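Local coordinates for protein sarcosine oxidase (Pyrococcus horikoshii, PDB 1Y56) that probably oxidises L-proline, acting as the FAD-carrying beta subunit of an L-proline dehydrogenase complex that also contains FMN and ATP, at residues V197-N202 against Y327-G332; S314-G319 against A331-H336; V112-I117 against S138-D143; R52-D57 against Y87-Y92. One frame throughout, in Å; residues are numbered along the deposited sequence.

Contact 1: residues V197-N202 against Y327-G332. With FAD (flavin-adenine dinucleotide), chain I.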
# COMPACT_ATOMS: atom_id res chain seq x y z
N VAL B 197 -16.31 -49.88 -3.83
CA VAL B 197 -16.41 -48.53 -4.41
C VAL B 197 -16.58 -48.55 -5.93
O VAL B 197 -16.04 -49.44 -6.61
CB VAL B 197 -15.25 -47.57 -3.99
CG1 VAL B 197 -14.69 -47.92 -2.63
CG2 VAL B 197 -14.15 -47.56 -5.00
N VAL B 198 -17.35 -47.58 -6.44
CA VAL B 198 -17.55 -47.42 -7.88
C VAL B 198 -17.05 -46.06 -8.36
O VAL B 198 -17.51 -45.03 -7.87
CB VAL B 198 -19.04 -47.55 -8.29
CG1 VAL B 198 -19.22 -47.27 -9.78
CG2 VAL B 198 -19.56 -48.93 -7.95
N ASN B 199 -16.12 -46.08 -9.31
CA ASN B 199 -15.59 -44.86 -9.90
C ASN B 199 -16.45 -44.40 -11.08
O ASN B 199 -16.37 -44.96 -12.19
CB ASN B 199 -14.14 -45.09 -10.34
CG ASN B 199 -13.52 -43.87 -11.02
OD1 ASN B 199 -12.54 -44.01 -11.75
ND2 ASN B 199 -14.08 -42.69 -10.78
N ALA B 200 -17.28 -43.37 -10.84
CA ALA B 200 -18.10 -42.79 -11.89
C ALA B 200 -17.83 -41.29 -11.99
O ALA B 200 -18.70 -40.46 -11.70
CB ALA B 200 -19.56 -43.07 -11.64
N THR B 201 -16.62 -40.94 -12.41
CA THR B 201 -16.21 -39.56 -12.46
C THR B 201 -15.70 -39.25 -13.85
O THR B 201 -14.68 -38.57 -14.00
CB THR B 201 -15.08 -39.28 -11.42
OG1 THR B 201 -13.95 -40.12 -11.70
CG2 THR B 201 -15.55 -39.55 -10.00
N ASN B 202 -16.40 -39.70 -14.89
CA ASN B 202 -15.68 -39.96 -16.14
C ASN B 202 -14.44 -39.09 -16.44
O ASN B 202 -13.33 -39.60 -16.35
CB ASN B 202 -16.56 -40.39 -17.36
CG ASN B 202 -17.32 -39.27 -17.98
OD1 ASN B 202 -17.65 -38.29 -17.32
ND2 ASN B 202 -17.62 -39.41 -19.27
N TYR B 327 -13.36 -52.76 -6.40
CA TYR B 327 -13.25 -51.54 -7.17
C TYR B 327 -13.92 -51.76 -8.51
O TYR B 327 -13.66 -52.75 -9.19
CB TYR B 327 -11.78 -51.17 -7.39
CG TYR B 327 -11.57 -49.80 -7.98
CD1 TYR B 327 -11.85 -48.66 -7.25
CD2 TYR B 327 -11.06 -49.65 -9.27
CE1 TYR B 327 -11.65 -47.39 -7.78
CE2 TYR B 327 -10.85 -48.37 -9.81
CZ TYR B 327 -11.15 -47.24 -9.05
OH TYR B 327 -10.95 -45.97 -9.54
N TYR B 328 -14.81 -50.84 -8.87
CA TYR B 328 -15.46 -50.89 -10.17
C TYR B 328 -15.27 -49.58 -10.91
O TYR B 328 -15.02 -48.54 -10.30
CB TYR B 328 -16.95 -51.16 -10.04
CG TYR B 328 -17.29 -52.48 -9.38
CD1 TYR B 328 -17.23 -52.62 -8.01
CD2 TYR B 328 -17.71 -53.56 -10.15
CE1 TYR B 328 -17.54 -53.82 -7.40
CE2 TYR B 328 -18.04 -54.77 -9.56
CZ TYR B 328 -17.96 -54.90 -8.18
OH TYR B 328 -18.29 -56.10 -7.57
N ILE B 329 -15.39 -49.64 -12.22
CA ILE B 329 -15.28 -48.45 -13.01
C ILE B 329 -16.45 -48.39 -13.99
O ILE B 329 -16.84 -49.41 -14.57
CB ILE B 329 -13.88 -48.34 -13.71
CG1 ILE B 329 -13.65 -46.92 -14.26
CG2 ILE B 329 -13.71 -49.42 -14.77
CD1 ILE B 329 -12.20 -46.61 -14.62
N ALA B 330 -17.04 -47.20 -14.12
CA ALA B 330 -18.01 -46.88 -15.15
C ALA B 330 -17.72 -45.46 -15.64
O ALA B 330 -18.34 -44.50 -15.18
CB ALA B 330 -19.41 -46.96 -14.60
N ALA B 331 -16.77 -45.34 -16.57
CA ALA B 331 -16.26 -44.03 -16.99
C ALA B 331 -15.69 -44.03 -18.41
O ALA B 331 -15.22 -45.05 -18.90
CB ALA B 331 -15.20 -43.56 -16.00
N GLY B 332 -15.72 -42.87 -19.05
CA GLY B 332 -15.16 -42.71 -20.39
C GLY B 332 -16.20 -42.87 -21.47
O GLY B 332 -16.00 -43.58 -22.44
PA FAD I . -20.21 -36.32 -15.03
O1A FAD I . -19.03 -35.43 -15.29
O2A FAD I . -21.58 -35.79 -15.33
O5B FAD I . -20.12 -36.84 -13.51
C5B FAD I . -18.87 -37.04 -12.87
C4B FAD I . -18.96 -36.34 -11.53
O4B FAD I . -17.89 -36.79 -10.70
C3B FAD I . -18.83 -34.82 -11.63
O3B FAD I . -20.06 -34.20 -11.22
C2B FAD I . -17.67 -34.48 -10.70
O2B FAD I . -17.94 -33.41 -9.81
C1B FAD I . -17.52 -35.71 -9.86
N9A FAD I . -16.14 -35.85 -9.33
C8A FAD I . -14.98 -35.71 -10.00
N7A FAD I . -13.97 -35.89 -9.12
C5A FAD I . -14.51 -36.13 -7.91
C6A FAD I . -13.98 -36.40 -6.65
N6A FAD I . -12.64 -36.46 -6.46
N1A FAD I . -14.82 -36.60 -5.62
C2A FAD I . -16.16 -36.56 -5.78
N3A FAD I . -16.70 -36.30 -6.98
C4A FAD I . -15.88 -36.10 -8.05
N1 FAD I . -24.22 -37.56 -23.91
C2 FAD I . -25.34 -38.08 -24.46
O2 FAD I . -25.65 -39.25 -24.17
N3 FAD I . -26.12 -37.39 -25.31
C4 FAD I . -25.84 -36.12 -25.67
O4 FAD I . -26.59 -35.49 -26.45
C4X FAD I . -24.70 -35.51 -25.15
N5 FAD I . -24.35 -34.24 -25.47
C5X FAD I . -23.23 -33.68 -24.93
C6 FAD I . -22.90 -32.37 -25.28
C7 FAD I . -21.76 -31.76 -24.74
C7M FAD I . -21.42 -30.33 -25.12
C8 FAD I . -20.95 -32.48 -23.86
C8M FAD I . -19.73 -31.89 -23.26
C9 FAD I . -21.27 -33.80 -23.51
C9A FAD I . -22.41 -34.41 -24.04
N10 FAD I . -22.70 -35.68 -23.69
C10 FAD I . -23.85 -36.31 -24.22
C1' FAD I . -21.82 -36.41 -22.78
C2' FAD I . -22.46 -36.57 -21.43
O2' FAD I . -22.52 -35.29 -20.83
C3' FAD I . -21.56 -37.46 -20.59
O3' FAD I . -21.33 -38.69 -21.28
C4' FAD I . -22.22 -37.73 -19.25
O4' FAD I . -22.50 -36.50 -18.55
C5' FAD I . -21.33 -38.60 -18.38
O5' FAD I . -21.93 -38.59 -17.10
P FAD I . -21.04 -38.94 -15.83
O1P FAD I . -20.22 -40.15 -16.19
O2P FAD I . -21.95 -38.93 -14.64
O3P FAD I . -20.02 -37.69 -15.84
O HOH W 1 -18.53 -41.80 -15.22
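Val197, Val198 and Asn199 pair in register with Tyr327, Tyr328 and Ile329 as neighbouring parallel strands of the Rossmann-type sheet that holds FAD. Three backbone hydrogen bonds join them: Tyr328 N to Val197 O, Asn199 N to Tyr328 O, and Ala330 N to Asn199 O. From CB, with CG anti to the backbone N (chi1 -170°), Tyr327 passes obliquely by Val197 and then lies side by side with Asn199, pointing the same way. CD1 lies 3.4 Å from Val197 CG2, which comes in at the ring edge and also meets Tyr327 CE1; CZ is 3.9 Å from Asn199 CB, and OH ends 3.4 Å from that same Asn199 CB while hydrogen-bonding Asn209 of helix 205-212. A tyrosine suits the place because its apolar ring packs on the strand while its hydroxyl reaches a polar helix residue. Just past strand 197-199, Asn202 CB touches Ala331 CB at 3.7 Å, and Asn202 OD1 stands 2.9 Å from FAD O3P. An alanine here would keep the packing on Ala331 but would probably leave a gap beside the pyrophosphate where the amide now lies. Gly332, with a positive phi of 95°, takes a backbone shape that suits glycine. A water donates to Ala330 O at 2.7 Å and to FAD O1P at 2.6 Å, and accepts a weak bond from Asn202 N.

Contact 2: residues S314-G319 against A331-H336. With FAD (flavin-adenine dinucleotide), chain I.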
# COMPACT_ATOMS: atom_id res chain seq x y z
N SER B 314 -13.53 -44.86 -28.19
CA SER B 314 -14.81 -44.20 -27.94
C SER B 314 -15.87 -45.04 -27.21
O SER B 314 -17.06 -44.76 -27.35
CB SER B 314 -15.40 -43.65 -29.24
OG SER B 314 -14.68 -42.50 -29.65
N ASN B 315 -15.45 -46.04 -26.46
CA ASN B 315 -16.33 -46.83 -25.61
C ASN B 315 -15.92 -46.71 -24.15
O ASN B 315 -14.73 -46.58 -23.86
CB ASN B 315 -16.31 -48.30 -26.01
CG ASN B 315 -17.16 -48.59 -27.23
OD1 ASN B 315 -18.37 -48.80 -27.13
ND2 ASN B 315 -16.53 -48.62 -28.39
N PRO B 316 -16.88 -46.73 -23.22
CA PRO B 316 -16.51 -46.62 -21.82
C PRO B 316 -15.73 -47.82 -21.29
O PRO B 316 -15.61 -48.84 -21.97
CB PRO B 316 -17.86 -46.53 -21.12
CG PRO B 316 -18.82 -47.16 -22.06
CD PRO B 316 -18.35 -46.81 -23.40
N ALA B 317 -15.19 -47.66 -20.09
CA ALA B 317 -14.64 -48.75 -19.30
C ALA B 317 -15.60 -49.00 -18.16
O ALA B 317 -15.73 -48.18 -17.24
CB ALA B 317 -13.28 -48.41 -18.77
N ILE B 318 -16.30 -50.13 -18.25
CA ILE B 318 -17.30 -50.50 -17.27
C ILE B 318 -16.99 -51.92 -16.87
O ILE B 318 -17.10 -52.84 -17.68
CB ILE B 318 -18.72 -50.40 -17.86
CG1 ILE B 318 -18.98 -48.97 -18.36
CG2 ILE B 318 -19.76 -50.84 -16.83
CD1 ILE B 318 -20.19 -48.83 -19.27
N GLY B 319 -16.55 -52.09 -15.63
CA GLY B 319 -16.25 -53.42 -15.11
C GLY B 319 -15.66 -53.45 -13.71
O GLY B 319 -15.42 -52.40 -13.10
N ALA B 331 -16.77 -45.34 -16.57
CA ALA B 331 -16.26 -44.03 -16.99
C ALA B 331 -15.69 -44.03 -18.41
O ALA B 331 -15.22 -45.05 -18.90
CB ALA B 331 -15.20 -43.56 -16.00
N GLY B 332 -15.72 -42.87 -19.05
CA GLY B 332 -15.16 -42.71 -20.39
C GLY B 332 -16.20 -42.87 -21.47
O GLY B 332 -16.00 -43.58 -22.44
N PHE B 333 -17.33 -42.18 -21.32
CA PHE B 333 -18.45 -42.41 -22.21
C PHE B 333 -18.33 -41.69 -23.55
O PHE B 333 -19.18 -41.83 -24.44
CB PHE B 333 -19.76 -42.12 -21.50
CG PHE B 333 -20.03 -43.06 -20.35
CD1 PHE B 333 -20.58 -44.32 -20.59
CD2 PHE B 333 -19.72 -42.71 -19.04
CE1 PHE B 333 -20.83 -45.22 -19.52
CE2 PHE B 333 -19.97 -43.59 -17.97
CZ PHE B 333 -20.52 -44.85 -18.22
N SER B 334 -17.24 -40.94 -23.71
CA SER B 334 -16.85 -40.42 -25.02
C SER B 334 -17.98 -39.72 -25.78
O SER B 334 -18.08 -39.84 -26.99
CB SER B 334 -16.25 -41.54 -25.88
OG SER B 334 -15.36 -42.35 -25.13
N GLY B 335 -18.84 -38.99 -25.06
CA GLY B 335 -19.79 -38.09 -25.69
C GLY B 335 -21.23 -38.58 -25.72
O GLY B 335 -22.14 -37.83 -26.06
N HIS B 336 -21.44 -39.84 -25.36
CA HIS B 336 -22.76 -40.43 -25.41
C HIS B 336 -23.06 -41.20 -24.13
O HIS B 336 -23.79 -42.19 -24.14
CB HIS B 336 -22.88 -41.33 -26.64
CG HIS B 336 -21.82 -42.38 -26.74
ND1 HIS B 336 -20.74 -42.26 -27.59
CD2 HIS B 336 -21.66 -43.56 -26.09
CE1 HIS B 336 -19.96 -43.33 -27.46
NE2 HIS B 336 -20.50 -44.12 -26.55
PA FAD I . -20.21 -36.32 -15.03
O1A FAD I . -19.03 -35.43 -15.29
O2A FAD I . -21.58 -35.79 -15.33
O5B FAD I . -20.12 -36.84 -13.51
C5B FAD I . -18.87 -37.04 -12.87
C4B FAD I . -18.96 -36.34 -11.53
O4B FAD I . -17.89 -36.79 -10.70
C3B FAD I . -18.83 -34.82 -11.63
O3B FAD I . -20.06 -34.20 -11.22
C2B FAD I . -17.67 -34.48 -10.70
O2B FAD I . -17.94 -33.41 -9.81
C1B FAD I . -17.52 -35.71 -9.86
N9A FAD I . -16.14 -35.85 -9.33
C8A FAD I . -14.98 -35.71 -10.00
N7A FAD I . -13.97 -35.89 -9.12
C5A FAD I . -14.51 -36.13 -7.91
C6A FAD I . -13.98 -36.40 -6.65
N6A FAD I . -12.64 -36.46 -6.46
N1A FAD I . -14.82 -36.60 -5.62
C2A FAD I . -16.16 -36.56 -5.78
N3A FAD I . -16.70 -36.30 -6.98
C4A FAD I . -15.88 -36.10 -8.05
N1 FAD I . -24.22 -37.56 -23.91
C2 FAD I . -25.34 -38.08 -24.46
O2 FAD I . -25.65 -39.25 -24.17
N3 FAD I . -26.12 -37.39 -25.31
C4 FAD I . -25.84 -36.12 -25.67
O4 FAD I . -26.59 -35.49 -26.45
C4X FAD I . -24.70 -35.51 -25.15
N5 FAD I . -24.35 -34.24 -25.47
C5X FAD I . -23.23 -33.68 -24.93
C6 FAD I . -22.90 -32.37 -25.28
C7 FAD I . -21.76 -31.76 -24.74
C7M FAD I . -21.42 -30.33 -25.12
C8 FAD I . -20.95 -32.48 -23.86
C8M FAD I . -19.73 -31.89 -23.26
C9 FAD I . -21.27 -33.80 -23.51
C9A FAD I . -22.41 -34.41 -24.04
N10 FAD I . -22.70 -35.68 -23.69
C10 FAD I . -23.85 -36.31 -24.22
C1' FAD I . -21.82 -36.41 -22.78
C2' FAD I . -22.46 -36.57 -21.43
O2' FAD I . -22.52 -35.29 -20.83
C3' FAD I . -21.56 -37.46 -20.59
O3' FAD I . -21.33 -38.69 -21.28
C4' FAD I . -22.22 -37.73 -19.25
O4' FAD I . -22.50 -36.50 -18.55
C5' FAD I . -21.33 -38.60 -18.38
O5' FAD I . -21.93 -38.59 -17.10
P FAD I . -21.04 -38.94 -15.83
O1P FAD I . -20.22 -40.15 -16.19
O2P FAD I . -21.95 -38.93 -14.64
O3P FAD I . -20.02 -37.69 -15.84
O HOH W 2 -20.07 -46.89 -25.93
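Phe333 turns CD1 and CE1 of its ring towards Pro316 and Ile318, crossing both side chains at about a right angle. Pro316 CB meets Phe333 CD1 at 3.5 Å, and Ile318 CD1 meets Phe333 CE1 at 3.7 Å. Phe333 CD2 and CE2 are turned towards the cofactor, each 3.9 Å from FAD O1P, so that a large apolar residue lies between Pro316 and the FAD phosphate. Met340 and Val344 of helix 337-354 also pack on this ring. Next along the chain from Pro316, Ala317 pairs with Ala331 in antiparallel, hydrogen-bonded fashion: Ala317 N gives a nearly straight bond to Ala331 O (2.9 Å, 175°), and Ala331 N answers to Ala317 O. Pro316 N cannot donate to Gly332 O, so a residue needing no amide bond is tolerated there, and its ring packs on Phe333. Gly332 O instead accepts from Ser334 OG at 3.0 Å, the hydroxyl lying above the carbonyl plane. His336 is surrounded by polar atoms: Ser314 O comes to 3.2 Å from His336 CE1 at the ring edge, Phe333 O sits over the centre of one face, and a water links NE2 to Asn315 OD1, while Asn315 ND2 bonds Asp313 O. Phe333 to His336 make a type I' turn, whose positive phi at Gly335 suits glycine. The turn brings the Gly335 carbonyl against the flavin ring: 331-336 is one of the FAD-binding loops, running from strand 327-331 to helix 337-354 in this FAD-dependent oxidoreductase fold.

Contact 3: residues V112-I117 against S138-D143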
# COMPACT_ATOMS: atom_id res chain seq x y z
N VAL B 112 -33.79 -52.85 -33.08
CA VAL B 112 -33.88 -51.42 -33.22
C VAL B 112 -34.34 -51.14 -34.65
O VAL B 112 -33.54 -51.22 -35.59
CB VAL B 112 -32.55 -50.72 -32.88
CG1 VAL B 112 -32.56 -49.25 -33.32
CG2 VAL B 112 -32.27 -50.85 -31.39
N PRO B 113 -35.65 -50.82 -34.82
CA PRO B 113 -36.27 -50.77 -36.13
C PRO B 113 -35.97 -49.46 -36.87
O PRO B 113 -36.89 -48.70 -37.16
CB PRO B 113 -37.76 -50.90 -35.82
CG PRO B 113 -37.91 -50.29 -34.49
CD PRO B 113 -36.60 -50.47 -33.75
N THR B 114 -34.70 -49.22 -37.19
CA THR B 114 -34.31 -48.05 -37.97
C THR B 114 -34.65 -48.26 -39.45
O THR B 114 -34.53 -49.38 -39.96
CB THR B 114 -32.79 -47.77 -37.81
OG1 THR B 114 -32.43 -47.85 -36.43
CG2 THR B 114 -32.42 -46.40 -38.37
N LYS B 115 -35.08 -47.21 -40.14
CA LYS B 115 -35.32 -47.25 -41.58
C LYS B 115 -34.33 -46.35 -42.31
O LYS B 115 -34.01 -45.27 -41.83
CB LYS B 115 -36.73 -46.78 -41.96
CG LYS B 115 -37.86 -47.22 -41.04
CD LYS B 115 -39.21 -46.77 -41.57
CE LYS B 115 -39.43 -45.29 -41.39
NZ LYS B 115 -40.78 -44.87 -41.84
N LEU B 116 -33.88 -46.79 -43.48
CA LEU B 116 -33.25 -45.89 -44.44
C LEU B 116 -34.39 -45.13 -45.11
O LEU B 116 -35.35 -45.73 -45.59
CB LEU B 116 -32.47 -46.68 -45.49
CG LEU B 116 -31.15 -46.21 -46.11
CD1 LEU B 116 -31.14 -46.48 -47.62
CD2 LEU B 116 -30.88 -44.75 -45.83
N ILE B 117 -34.33 -43.80 -45.14
CA ILE B 117 -35.44 -43.08 -45.75
C ILE B 117 -35.06 -42.08 -46.83
O ILE B 117 -33.90 -41.77 -47.06
CB ILE B 117 -36.35 -42.37 -44.71
CG1 ILE B 117 -35.59 -41.24 -44.00
CG2 ILE B 117 -37.01 -43.41 -43.76
CD1 ILE B 117 -36.49 -40.17 -43.42
N SER B 138 -30.95 -41.70 -42.43
CA SER B 138 -31.20 -42.78 -41.51
C SER B 138 -32.16 -42.25 -40.44
O SER B 138 -31.88 -41.23 -39.79
CB SER B 138 -29.91 -43.25 -40.87
OG SER B 138 -30.15 -44.37 -40.08
N TRP B 139 -33.28 -42.94 -40.27
CA TRP B 139 -34.34 -42.49 -39.39
C TRP B 139 -34.76 -43.58 -38.42
O TRP B 139 -35.02 -44.70 -38.84
CB TRP B 139 -35.54 -42.06 -40.24
CG TRP B 139 -36.80 -41.83 -39.47
CD1 TRP B 139 -37.94 -42.56 -39.55
CD2 TRP B 139 -37.05 -40.80 -38.50
NE1 TRP B 139 -38.89 -42.06 -38.70
CE2 TRP B 139 -38.37 -40.98 -38.04
CE3 TRP B 139 -36.29 -39.75 -37.98
CZ2 TRP B 139 -38.95 -40.14 -37.08
CZ3 TRP B 139 -36.87 -38.91 -37.02
CH2 TRP B 139 -38.19 -39.11 -36.58
N ASN B 140 -34.80 -43.26 -37.14
CA ASN B 140 -35.45 -44.13 -36.16
C ASN B 140 -36.38 -43.32 -35.27
O ASN B 140 -35.94 -42.40 -34.57
CB ASN B 140 -34.44 -44.91 -35.32
CG ASN B 140 -35.10 -45.88 -34.35
OD1 ASN B 140 -35.17 -47.08 -34.60
ND2 ASN B 140 -35.61 -45.37 -33.25
N PRO B 141 -37.68 -43.67 -35.27
CA PRO B 141 -38.66 -42.87 -34.53
C PRO B 141 -38.66 -43.10 -33.01
O PRO B 141 -39.30 -42.33 -32.30
CB PRO B 141 -40.00 -43.26 -35.16
CG PRO B 141 -39.78 -44.65 -35.69
CD PRO B 141 -38.30 -44.82 -35.96
N THR B 142 -37.97 -44.12 -32.51
CA THR B 142 -37.93 -44.35 -31.07
C THR B 142 -36.71 -43.78 -30.33
O THR B 142 -36.57 -43.97 -29.13
CB THR B 142 -38.10 -45.84 -30.71
OG1 THR B 142 -37.15 -46.62 -31.44
CG2 THR B 142 -39.49 -46.31 -31.04
N ASP B 143 -35.83 -43.08 -31.05
CA ASP B 143 -34.80 -42.25 -30.40
C ASP B 143 -35.46 -40.95 -29.94
O ASP B 143 -36.51 -40.55 -30.46
CB ASP B 143 -33.65 -41.94 -31.36
CG ASP B 143 -32.89 -43.19 -31.82
OD1 ASP B 143 -32.38 -43.17 -32.97
OD2 ASP B 143 -32.80 -44.19 -31.06
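An antiparallel strand pair at one border of the large mixed sheet brings Lys115 opposite Trp139 and Leu116 opposite Ser138. Lys115 and Trp139 are the hydrogen-bonded pair: Lys115 N reaches Trp139 O at 2.8 Å, and Trp139 N reaches Lys115 O at 2.9 Å. On their shared face the two side chains lie side by side. The lysine chain bends at chi3 (-74°), which sets CE in the plane of the indole at its edge, 3.6 Å from Trp139 CD1; a long flexible residue suits this solvent-facing edge of the sheet, where its methylenes can lie by an aromatic ring. Ile117 CD1 packs on Trp139 CB from further along, at 3.8 Å. Just before the strand, Thr114 places CG2 anti to its backbone N, which turns the methyl toward Ser138 OG, 3.5 Å away; that hydroxyl is itself hydrogen-bonded to Gln54 OE1. Pro113 centres an inverse gamma turn, closed by Thr114 N to Val112 O at 2.8 Å, and so directs the chain into the strand. Helix 94-109 packs against the Thr114, Leu116 and Ser138 side through Ile104, while strand 87-91 flanks strand 136-140, with Phe89 bonded through its backbone to Ser138.

Contact 4: residues R52-D57 against Y87-Y92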
# COMPACT_ATOMS: atom_id res chain seq x y z
N ARG B 52 -30.13 -42.20 -28.12
CA ARG B 52 -30.00 -42.77 -29.44
C ARG B 52 -29.77 -44.27 -29.35
O ARG B 52 -29.08 -44.74 -28.43
CB ARG B 52 -28.79 -42.12 -30.09
CG ARG B 52 -28.75 -42.16 -31.58
CD ARG B 52 -27.30 -42.35 -32.09
NE ARG B 52 -26.28 -41.61 -31.35
CZ ARG B 52 -25.00 -41.96 -31.28
NH1 ARG B 52 -24.16 -41.22 -30.57
NH2 ARG B 52 -24.55 -43.04 -31.92
N GLN B 53 -30.33 -45.03 -30.29
CA GLN B 53 -30.07 -46.48 -30.39
C GLN B 53 -29.31 -46.82 -31.68
O GLN B 53 -28.98 -47.98 -31.91
CB GLN B 53 -31.36 -47.29 -30.33
CG GLN B 53 -32.18 -47.14 -29.06
CD GLN B 53 -33.64 -47.46 -29.27
OE1 GLN B 53 -34.12 -48.51 -28.84
NE2 GLN B 53 -34.36 -46.56 -29.95
N GLN B 54 -29.07 -45.82 -32.52
CA GLN B 54 -28.38 -46.01 -33.80
C GLN B 54 -26.86 -46.04 -33.63
O GLN B 54 -26.15 -45.06 -33.87
CB GLN B 54 -28.81 -44.95 -34.82
CG GLN B 54 -30.28 -45.05 -35.20
CD GLN B 54 -30.68 -44.02 -36.24
OE1 GLN B 54 -30.20 -44.03 -37.37
NE2 GLN B 54 -31.57 -43.10 -35.85
N PHE B 55 -26.38 -47.20 -33.18
CA PHE B 55 -24.96 -47.50 -33.03
C PHE B 55 -24.59 -48.58 -34.05
O PHE B 55 -25.45 -49.03 -34.82
CB PHE B 55 -24.67 -47.91 -31.59
CG PHE B 55 -24.66 -46.76 -30.63
CD1 PHE B 55 -25.86 -46.19 -30.19
CD2 PHE B 55 -23.46 -46.22 -30.18
CE1 PHE B 55 -25.86 -45.10 -29.31
CE2 PHE B 55 -23.44 -45.15 -29.30
CZ PHE B 55 -24.64 -44.58 -28.86
N ASN B 56 -23.32 -49.00 -34.06
CA ASN B 56 -22.80 -49.77 -35.18
C ASN B 56 -22.24 -51.12 -34.82
O ASN B 56 -21.46 -51.70 -35.57
CB ASN B 56 -21.74 -48.94 -35.88
CG ASN B 56 -22.26 -47.59 -36.25
OD1 ASN B 56 -23.40 -47.47 -36.71
ND2 ASN B 56 -21.46 -46.55 -36.01
N ASP B 57 -22.66 -51.61 -33.67
CA ASP B 57 -22.18 -52.88 -33.17
C ASP B 57 -23.21 -53.42 -32.21
O ASP B 57 -24.01 -52.67 -31.64
CB ASP B 57 -20.85 -52.69 -32.46
CG ASP B 57 -20.93 -51.64 -31.38
OD1 ASP B 57 -21.10 -52.04 -30.20
OD2 ASP B 57 -20.84 -50.42 -31.72
N TYR B 87 -34.17 -39.62 -34.20
CA TYR B 87 -32.84 -39.14 -34.60
C TYR B 87 -32.79 -39.29 -36.09
O TYR B 87 -33.23 -40.29 -36.64
CB TYR B 87 -31.77 -40.05 -34.05
CG TYR B 87 -30.81 -39.50 -33.01
CD1 TYR B 87 -29.46 -39.38 -33.30
CD2 TYR B 87 -31.24 -39.19 -31.72
CE1 TYR B 87 -28.55 -38.92 -32.35
CE2 TYR B 87 -30.33 -38.74 -30.75
CZ TYR B 87 -29.00 -38.61 -31.07
OH TYR B 87 -28.09 -38.17 -30.14
N LEU B 88 -32.20 -38.30 -36.75
CA LEU B 88 -32.19 -38.24 -38.20
C LEU B 88 -30.77 -38.04 -38.71
O LEU B 88 -30.21 -36.95 -38.59
CB LEU B 88 -33.08 -37.08 -38.62
CG LEU B 88 -33.54 -37.00 -40.06
CD1 LEU B 88 -34.52 -38.13 -40.35
CD2 LEU B 88 -34.19 -35.65 -40.25
N PHE B 89 -30.17 -39.09 -39.26
CA PHE B 89 -28.84 -38.99 -39.83
C PHE B 89 -28.94 -38.63 -41.31
O PHE B 89 -29.41 -39.45 -42.10
CB PHE B 89 -28.11 -40.32 -39.70
CG PHE B 89 -27.63 -40.63 -38.30
CD1 PHE B 89 -26.33 -40.33 -37.91
CD2 PHE B 89 -28.48 -41.25 -37.38
CE1 PHE B 89 -25.88 -40.65 -36.63
CE2 PHE B 89 -28.03 -41.56 -36.10
CZ PHE B 89 -26.74 -41.26 -35.72
N LEU B 90 -28.53 -37.42 -41.69
CA LEU B 90 -28.58 -37.05 -43.11
C LEU B 90 -27.42 -37.65 -43.90
O LEU B 90 -26.27 -37.54 -43.49
CB LEU B 90 -28.56 -35.53 -43.28
CG LEU B 90 -29.58 -34.68 -42.53
CD1 LEU B 90 -29.22 -33.22 -42.66
CD2 LEU B 90 -30.98 -34.98 -43.05
N LEU B 91 -27.72 -38.25 -45.04
CA LEU B 91 -26.71 -38.86 -45.91
C LEU B 91 -26.61 -38.13 -47.26
O LEU B 91 -27.62 -37.65 -47.79
CB LEU B 91 -27.03 -40.33 -46.14
CG LEU B 91 -26.86 -41.41 -45.07
CD1 LEU B 91 -26.65 -40.93 -43.64
CD2 LEU B 91 -28.07 -42.34 -45.13
N TYR B 92 -25.41 -38.06 -47.81
CA TYR B 92 -25.15 -37.27 -49.03
C TYR B 92 -24.49 -38.00 -50.18
O TYR B 92 -24.47 -37.47 -51.28
CB TYR B 92 -24.31 -36.04 -48.71
CG TYR B 92 -24.85 -35.22 -47.58
CD1 TYR B 92 -25.63 -34.11 -47.82
CD2 TYR B 92 -24.57 -35.57 -46.26
CE1 TYR B 92 -26.13 -33.34 -46.78
CE2 TYR B 92 -25.06 -34.81 -45.21
CZ TYR B 92 -25.83 -33.70 -45.48
OH TYR B 92 -26.32 -32.95 -44.44
O HOH W 3 -25.09 -38.76 -30.05
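This is a buried side-chain contact between the loop before helix 58-78 and strand 87-91, carried by Arg52 and Gln54 against Tyr87 and Phe89. Arg52 lays its CG over the centre of the Tyr87 ring, a CH-pi contact with CG 3.3 Å from the centroid and 14° off the normal. Its next carbon, CD, comes to the edge of the other ring, 3.8 Å from Phe89 CZ. Gln54 extends beyond CG and slides past both aromatics; NE2 gives a weak hydrogen bond to Tyr87 O at 3.4 Å and a second to Asp143, while OE1, beside Phe89 CD2, is bonded to Ser138. A glutamine suits this spot because one amide can both donate and accept. The Tyr87 hydroxyl bonds Gly50 O and shares a water with Arg52 NH1. An alanine here in place of Tyr87 would remove the ring and hydroxyl, and would probably leave the Arg52 chain freer to turn and Gly50 O short of a partner. Arg52 NH2 bonds Gln54 O at 3.2 Å in the guanidinium plane. The arginine's methylenes thus lie on Tyr87 and Phe89, while the guanidinium meets water, the Gln54 carbonyl and the Phe55 ring, which together are likely to fix how the loop lies on the strand.

Overall arrangement
Along the chain, contact 4 closes first, then contact 3, and then contacts 1 and 2, which end on the same stretch and share Ala331 and Gly332. Contacts 1 and 2, with centres about 10 Å apart, both reach the sheet holding strands 317-318 and 327-331, and both touch FAD. Contacts 3 and 4, centres about 8 Å apart, share neighbouring strands 136-140 and 87-91 of the second sheet, and their loops are joined as Asp143 probably accepts from Gln53 N. Contacts 1 and 3 lie about 32 Å apart between centres, on opposite sides of the chain's centre. One pair thus lies on FAD and the other in the second sheet; they meet where His336 packs on Phe55 and Arg52.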